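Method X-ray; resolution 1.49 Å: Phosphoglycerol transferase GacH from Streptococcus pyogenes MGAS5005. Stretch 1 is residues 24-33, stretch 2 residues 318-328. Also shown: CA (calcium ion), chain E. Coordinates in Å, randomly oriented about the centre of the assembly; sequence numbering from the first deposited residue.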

# COMPACT_ATOMS: atom_id res chain seq x y z
N LEU A 24 -13.19 10.05 -19.95
CA LEU A 24 -12.20 8.98 -19.95
C LEU A 24 -12.71 7.77 -19.18
O LEU A 24 -12.52 6.63 -19.61
CB LEU A 24 -10.86 9.47 -19.40
CG LEU A 24 -9.75 8.41 -19.44
CD1 LEU A 24 -9.40 8.06 -20.87
CD2 LEU A 24 -8.52 8.89 -18.71
N ALA A 25 -13.39 8.00 -18.06
CA ALA A 25 -13.99 6.89 -17.32
C ALA A 25 -14.98 6.12 -18.18
O ALA A 25 -15.01 4.88 -18.15
CB ALA A 25 -14.67 7.43 -16.06
N GLU A 26 -15.81 6.83 -18.94
CA GLU A 26 -16.73 6.16 -19.86
C GLU A 26 -15.96 5.34 -20.89
O GLU A 26 -16.33 4.20 -21.18
CB GLU A 26 -17.63 7.20 -20.51
CG GLU A 26 -18.57 7.87 -19.51
CD GLU A 26 -19.23 9.12 -20.05
OE1 GLU A 26 -19.23 9.32 -21.29
OE2 GLU A 26 -19.75 9.91 -19.23
N ASP A 27 -14.88 5.90 -21.44
CA ASP A 27 -14.10 5.16 -22.43
C ASP A 27 -13.47 3.92 -21.81
O ASP A 27 -13.53 2.83 -22.38
CB ASP A 27 -13.03 6.07 -23.04
CG ASP A 27 -13.61 7.21 -23.87
OD1 ASP A 27 -14.74 7.08 -24.38
OD2 ASP A 27 -12.92 8.24 -24.01
N ILE A 28 -12.88 4.06 -20.62
CA ILE A 28 -12.26 2.92 -19.96
C ILE A 28 -13.30 1.85 -19.65
O ILE A 28 -13.06 0.65 -19.84
CB ILE A 28 -11.53 3.36 -18.68
CG1 ILE A 28 -10.31 4.22 -19.02
CG2 ILE A 28 -11.11 2.13 -17.84
CD1 ILE A 28 -9.72 4.95 -17.82
N ASN A 29 -14.45 2.26 -19.13
CA ASN A 29 -15.43 1.29 -18.64
C ASN A 29 -16.05 0.46 -19.76
O ASN A 29 -16.59 -0.61 -19.47
CB ASN A 29 -16.47 1.99 -17.77
CG ASN A 29 -15.88 2.46 -16.45
OD1 ASN A 29 -14.77 2.08 -16.11
ND2 ASN A 29 -16.62 3.28 -15.71
N LYS A 30 -15.96 0.90 -21.02
CA LYS A 30 -16.40 0.05 -22.12
C LYS A 30 -15.65 -1.27 -22.16
O LYS A 30 -16.18 -2.25 -22.70
CB LYS A 30 -16.22 0.79 -23.45
CG LYS A 30 -17.12 2.00 -23.60
CD LYS A 30 -16.88 2.69 -24.94
CE LYS A 30 -17.87 3.82 -25.16
NZ LYS A 30 -17.85 4.31 -26.58
N ASP A 31 -14.44 -1.33 -21.59
CA ASP A 31 -13.62 -2.54 -21.59
C ASP A 31 -13.33 -3.05 -20.18
O ASP A 31 -12.39 -3.82 -19.99
CB ASP A 31 -12.31 -2.31 -22.34
CG ASP A 31 -12.53 -2.07 -23.82
OD1 ASP A 31 -13.20 -2.89 -24.48
OD2 ASP A 31 -12.04 -1.04 -24.33
N ARG A 32 -14.11 -2.64 -19.19
CA ARG A 32 -13.99 -3.15 -17.83
C ARG A 32 -15.28 -3.90 -17.52
O ARG A 32 -16.36 -3.30 -17.52
CB ARG A 32 -13.81 -2.01 -16.83
CG ARG A 32 -12.53 -1.17 -16.99
CD ARG A 32 -11.32 -1.95 -16.57
NE ARG A 32 -10.06 -1.22 -16.74
CZ ARG A 32 -9.44 -0.54 -15.78
NH1 ARG A 32 -9.94 -0.46 -14.55
NH2 ARG A 32 -8.27 0.06 -16.06
N LYS A 33 -15.17 -5.21 -17.26
CA LYS A 33 -16.36 -6.03 -17.09
C LYS A 33 -16.89 -6.07 -15.66
O LYS A 33 -18.08 -6.34 -15.46
CB LYS A 33 -16.07 -7.49 -17.49
CG LYS A 33 -15.68 -7.72 -18.93
CD LYS A 33 -15.45 -9.21 -19.16
CE LYS A 33 -14.96 -9.53 -20.56
NZ LYS A 33 -14.61 -10.98 -20.69
N LEU A 318 -5.24 -1.88 -8.78
CA LEU A 318 -6.21 -2.89 -8.35
C LEU A 318 -7.41 -2.92 -9.27
O LEU A 318 -7.89 -4.00 -9.65
CB LEU A 318 -6.64 -2.59 -6.91
CG LEU A 318 -7.89 -3.31 -6.39
CD1 LEU A 318 -7.53 -4.75 -6.08
CD2 LEU A 318 -8.47 -2.63 -5.17
N PHE A 319 -7.94 -1.75 -9.62
CA PHE A 319 -9.04 -1.71 -10.58
C PHE A 319 -8.64 -2.36 -11.90
O PHE A 319 -9.42 -3.11 -12.50
CB PHE A 319 -9.49 -0.27 -10.82
CG PHE A 319 -10.47 0.25 -9.80
CD1 PHE A 319 -10.05 0.67 -8.55
CD2 PHE A 319 -11.82 0.34 -10.10
CE1 PHE A 319 -10.96 1.17 -7.62
CE2 PHE A 319 -12.73 0.82 -9.18
CZ PHE A 319 -12.31 1.23 -7.94
N GLU A 320 -7.43 -2.06 -12.38
CA GLU A 320 -7.00 -2.65 -13.65
C GLU A 320 -6.85 -4.16 -13.53
O GLU A 320 -7.29 -4.91 -14.41
CB GLU A 320 -5.68 -2.02 -14.10
CG GLU A 320 -5.23 -2.50 -15.46
CD GLU A 320 -3.82 -2.11 -15.78
OE1 GLU A 320 -2.94 -2.20 -14.87
OE2 GLU A 320 -3.58 -1.72 -16.93
N HIS A 321 -6.21 -4.62 -12.45
CA HIS A 321 -5.96 -6.05 -12.29
C HIS A 321 -7.26 -6.83 -12.24
O HIS A 321 -7.37 -7.91 -12.84
CB HIS A 321 -5.11 -6.31 -11.03
CG HIS A 321 -4.78 -7.75 -10.83
ND1 HIS A 321 -3.78 -8.39 -11.53
CD2 HIS A 321 -5.36 -8.70 -10.05
CE1 HIS A 321 -3.76 -9.67 -11.19
NE2 HIS A 321 -4.69 -9.88 -10.28
N THR A 322 -8.26 -6.31 -11.53
CA THR A 322 -9.54 -6.96 -11.41
C THR A 322 -10.52 -6.60 -12.52
O THR A 322 -11.66 -7.07 -12.48
CB THR A 322 -10.19 -6.62 -10.06
OG1 THR A 322 -10.45 -5.21 -9.98
CG2 THR A 322 -9.29 -7.05 -8.92
N ASP A 323 -10.11 -5.79 -13.50
CA ASP A 323 -10.96 -5.38 -14.63
C ASP A 323 -12.25 -4.71 -14.15
O ASP A 323 -13.34 -4.93 -14.70
CB ASP A 323 -11.26 -6.57 -15.55
CG ASP A 323 -11.56 -6.14 -16.97
OD1 ASP A 323 -10.85 -5.24 -17.48
OD2 ASP A 323 -12.48 -6.71 -17.58
N SER A 324 -12.13 -3.86 -13.13
CA SER A 324 -13.27 -3.19 -12.53
C SER A 324 -13.48 -1.79 -13.12
O SER A 324 -12.52 -1.08 -13.43
CB SER A 324 -13.07 -3.07 -11.02
OG SER A 324 -13.09 -4.36 -10.44
N LYS A 325 -14.74 -1.41 -13.27
CA LYS A 325 -15.09 -0.10 -13.77
C LYS A 325 -14.64 1.00 -12.81
O LYS A 325 -14.66 0.83 -11.59
CB LYS A 325 -16.60 -0.04 -13.98
CG LYS A 325 -17.10 -0.97 -15.07
CD LYS A 325 -18.62 -1.00 -15.10
CE LYS A 325 -19.15 -2.14 -15.98
NZ LYS A 325 -18.77 -1.96 -17.40
N VAL A 326 -14.28 2.14 -13.39
CA VAL A 326 -13.66 3.23 -12.65
C VAL A 326 -14.61 4.41 -12.52
O VAL A 326 -15.52 4.61 -13.34
CB VAL A 326 -12.32 3.69 -13.27
CG1 VAL A 326 -11.30 2.57 -13.23
CG2 VAL A 326 -12.51 4.19 -14.70
N SER A 327 -14.39 5.20 -11.48
CA SER A 327 -14.91 6.56 -11.41
C SER A 327 -14.00 7.49 -12.20
O SER A 327 -12.86 7.13 -12.54
CB SER A 327 -14.91 7.03 -9.96
OG SER A 327 -13.57 6.96 -9.46
N PRO A 328 -14.46 8.70 -12.50
CA PRO A 328 -13.55 9.69 -13.10
C PRO A 328 -12.28 9.88 -12.30
O PRO A 328 -11.18 9.95 -12.88
CB PRO A 328 -14.42 10.95 -13.13
CG PRO A 328 -15.86 10.41 -13.29
CD PRO A 328 -15.85 9.19 -12.40
CA CA E . -10.75 -5.56 -19.87
O HOH W 1 -12.84 -6.75 -20.39
O HOH W 2 -9.70 -3.08 -19.87
O HOH W 3 -10.22 -5.91 -22.53

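Residues 24-29 are helical, continuing a helix that begins earlier in the chain, and the bonds I28 N to L24 O (2.8 Å) and N29 N to A25 O (2.9 Å) show the i to i+4 helical pattern. A type I beta turn from N29 to R32 follows, its closing bond from R32 N to N29 O weak at 3.2 Å. In the second stretch, the helix ending near H321 terminates in a Schellman motif: D323 adopts positive phi (57°), while S324 N donates to F319 O (2.9 Å) and D323 N to E320 O (3.1 Å). The chain then extends through K325 and V326, with psi near 150°, before S327 caps the next helix. The two stretches draw together at three points, with CA separations of 5.1 Å for A25 and P328, 5.1 Å for N29 and K325, and 4.9 Å for R32 and D323.

N29, whose CA-to-CB bond points toward the other stretch, uses its carboxamide to pair with the backbone of V326. V326 N donates to N29 OD1 at 2.8 Å and N29 ND2 donates to V326 O at 2.9 Å, both with angles of 168°; the amide thus satisfies both polar groups of one extended residue. Beside this pairing, V326 CG2 lies 4.0 Å from I28 CG2 and 4.1 Å from A25 CB, forming a small apolar patch that A25 CB extends to P328 CD at 4.2 Å.

R32 has the largest area covered by the opposing stretch. Its NH1 donates to S324 O at 2.9 Å (154°), an acceptor near the guanidinium plane, whereas the CA of E320 lies over one face. R32 NH1 also comes within 3.4 Å of F319 O, but the angle is too poor for a hydrogen bond. In the reverse direction, K325 NZ donates to R32 O at 2.8 Å and weakly to N29 O at 3.3 Å, so the lysine ammonium reaches carbonyls at both ends of the beta turn.

D323 divides its carboxylate between metal and backbone. The calcium ion is bound by D323 OD1 and D31 O, each at 2.4 Å, and by three waters at 2.5 to 2.7 Å from the ion CA. The 3.3 Å approach of D31 O to D323 OD1 therefore reflects shared coordination rather than a hydrogen bond. D323 OD2 instead accepts from K33 N at 3.1 Å (162°) and from water 1, itself a calcium ligand, at 2.8 Å. The ion thereby bridges the two stretches directly.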